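Local coordinates for protein putative translation initiation inhibitor (Salmonella typhimurium, PDB 3GTZ) that is of unknown function but, as a RutC-family member with the YjgF-like fold, may act as an enamine or imine deaminase, at residues 29-35 / 103-109. Sequence-based numbering, arbitrary orientation.
Sequences VPENLDA and NPKYKVE
Val29 and Glu109 bring their backbones to 4.9 Å, CA to CA, and the CA atoms of Leu33 and Lys105 approach to 5.3 Å where two type I turns, Asn32 to Ala35 and Asn103 to Tyr106, meet. In this YjgF-like alpha+beta fold the contact joins the loop between strand 23-28 and helix 37-54 to the turn leading into strand 108-115, which runs antiparallel to strand 23-28 in the sheet. The Tyr106 ring lies between two groups: Pro30 CD makes a CH-pi contact over one face, 3.9 Å from the centroid and 22° off the ring normal, while CB of Asn103 covers the opposite face. Leu33 CD2 meets the ring edge at CE1, and Val29 CG2 packs near the hydroxyl. Asn103 also closes an Asx turn: its CG, anti to the backbone N (chi1 -166°), puts OD1 where the N-H of Lys105 reaches a lone pair in the carbonyl plane. Lys105 lays CB and CG against Leu33 CB, then turns NZ to OD1 of Asp34 in a salt bridge between two exposed side chains, modelled very short. Gln40 of helix 37-54 ties both turns together, its NE2 bonding to the carbonyls of Asn32 and Lys105. The Lys107 chain, bent at chi2 and chi4, brings its ammonium between two backbone carbonyls, NZ donating to Ala35 O and to Lys105 O at 2.9 Å each.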
# COMPACT_ATOMS: atom_id res chain seq x y z
N VAL A 29 6.70 -12.45 -4.91
CA VAL A 29 7.82 -12.77 -4.06
C VAL A 29 8.77 -13.68 -4.83
O VAL A 29 8.34 -14.40 -5.75
CB VAL A 29 7.34 -13.42 -2.74
CG1 VAL A 29 6.17 -12.64 -2.17
CG2 VAL A 29 6.95 -14.86 -2.97
N PRO A 30 10.07 -13.65 -4.48
CA PRO A 30 11.05 -14.44 -5.24
C PRO A 30 10.90 -15.98 -5.16
O PRO A 30 10.39 -16.52 -4.19
CB PRO A 30 12.38 -13.97 -4.65
CG PRO A 30 12.08 -12.68 -3.97
CD PRO A 30 10.72 -12.85 -3.44
N GLU A 31 11.35 -16.66 -6.22
CA GLU A 31 11.35 -18.12 -6.26
C GLU A 31 12.71 -18.69 -5.82
O GLU A 31 12.76 -19.58 -4.99
CB GLU A 31 10.99 -18.63 -7.66
CG GLU A 31 9.48 -18.91 -7.85
CD GLU A 31 9.03 -18.96 -9.33
OE1 GLU A 31 9.90 -18.78 -10.24
OE2 GLU A 31 7.81 -19.17 -9.57
N ASN A 32 13.79 -18.17 -6.39
CA ASN A 32 15.15 -18.63 -6.08
C ASN A 32 15.72 -17.83 -4.92
O ASN A 32 16.09 -16.67 -5.08
CB ASN A 32 16.03 -18.50 -7.32
CG ASN A 32 17.39 -19.26 -7.21
OD1 ASN A 32 17.73 -19.88 -6.18
ND2 ASN A 32 18.17 -19.20 -8.30
N LEU A 33 15.79 -18.46 -3.76
CA LEU A 33 16.16 -17.79 -2.53
C LEU A 33 17.65 -17.46 -2.46
O LEU A 33 18.03 -16.48 -1.81
CB LEU A 33 15.73 -18.61 -1.29
CG LEU A 33 14.23 -18.85 -1.05
CD1 LEU A 33 14.01 -19.79 0.18
CD2 LEU A 33 13.41 -17.54 -0.93
N ASP A 34 18.47 -18.25 -3.15
CA ASP A 34 19.92 -17.96 -3.24
C ASP A 34 20.32 -16.98 -4.38
O ASP A 34 21.48 -16.56 -4.49
CB ASP A 34 20.70 -19.27 -3.38
CG ASP A 34 20.33 -20.27 -2.28
OD1 ASP A 34 20.27 -19.86 -1.07
OD2 ASP A 34 20.09 -21.46 -2.62
N ALA A 35 19.37 -16.59 -5.22
CA ALA A 35 19.68 -15.63 -6.27
C ALA A 35 19.89 -14.25 -5.67
O ALA A 35 19.33 -13.94 -4.62
CB ALA A 35 18.57 -15.61 -7.29
N ASN A 103 11.06 -13.31 4.76
CA ASN A 103 12.09 -14.33 4.58
C ASN A 103 13.41 -13.62 4.44
O ASN A 103 13.51 -12.68 3.66
CB ASN A 103 11.79 -15.19 3.34
CG ASN A 103 12.63 -16.50 3.27
OD1 ASN A 103 13.87 -16.49 3.38
ND2 ASN A 103 11.94 -17.61 3.04
N PRO A 104 14.44 -14.02 5.22
CA PRO A 104 15.71 -13.28 5.18
C PRO A 104 16.56 -13.48 3.90
O PRO A 104 17.55 -12.76 3.70
CB PRO A 104 16.45 -13.76 6.44
CG PRO A 104 15.84 -15.10 6.77
CD PRO A 104 14.46 -15.13 6.19
N LYS A 105 16.17 -14.45 3.08
CA LYS A 105 16.74 -14.66 1.76
C LYS A 105 16.08 -13.81 0.64
O LYS A 105 16.54 -13.87 -0.52
CB LYS A 105 16.57 -16.13 1.38
CG LYS A 105 17.85 -16.92 1.33
CD LYS A 105 18.10 -17.78 2.55
CE LYS A 105 19.27 -18.76 2.28
NZ LYS A 105 19.00 -19.63 1.07
N TYR A 106 15.00 -13.07 0.95
CA TYR A 106 14.32 -12.24 -0.06
C TYR A 106 15.04 -10.93 -0.20
O TYR A 106 15.14 -10.18 0.77
CB TYR A 106 12.88 -11.88 0.36
CG TYR A 106 11.85 -12.97 0.34
CD1 TYR A 106 12.06 -14.18 -0.32
CD2 TYR A 106 10.63 -12.77 0.98
CE1 TYR A 106 11.07 -15.18 -0.31
CE2 TYR A 106 9.64 -13.76 0.99
CZ TYR A 106 9.86 -14.96 0.34
OH TYR A 106 8.88 -15.93 0.34
N LYS A 107 15.50 -10.60 -1.40
CA LYS A 107 16.13 -9.28 -1.57
C LYS A 107 15.04 -8.27 -1.98
O LYS A 107 15.18 -7.08 -1.77
CB LYS A 107 17.34 -9.28 -2.54
CG LYS A 107 18.16 -10.59 -2.68
CD LYS A 107 18.90 -11.03 -1.47
CE LYS A 107 19.79 -12.29 -1.73
NZ LYS A 107 19.16 -13.70 -1.69
N VAL A 108 13.94 -8.77 -2.54
CA VAL A 108 12.91 -7.91 -3.14
C VAL A 108 11.53 -8.56 -2.98
O VAL A 108 11.41 -9.78 -2.85
CB VAL A 108 13.21 -7.65 -4.62
CG1 VAL A 108 13.34 -8.95 -5.37
CG2 VAL A 108 12.15 -6.82 -5.24
N GLU A 109 10.50 -7.71 -2.98
CA GLU A 109 9.11 -8.14 -3.03
C GLU A 109 8.34 -7.02 -3.76
O GLU A 109 8.75 -5.85 -3.71
CB GLU A 109 8.67 -8.31 -1.60
CG GLU A 109 7.32 -8.84 -1.34
CD GLU A 109 7.18 -9.25 0.14
OE1 GLU A 109 6.20 -8.81 0.80
OE2 GLU A 109 8.09 -9.96 0.65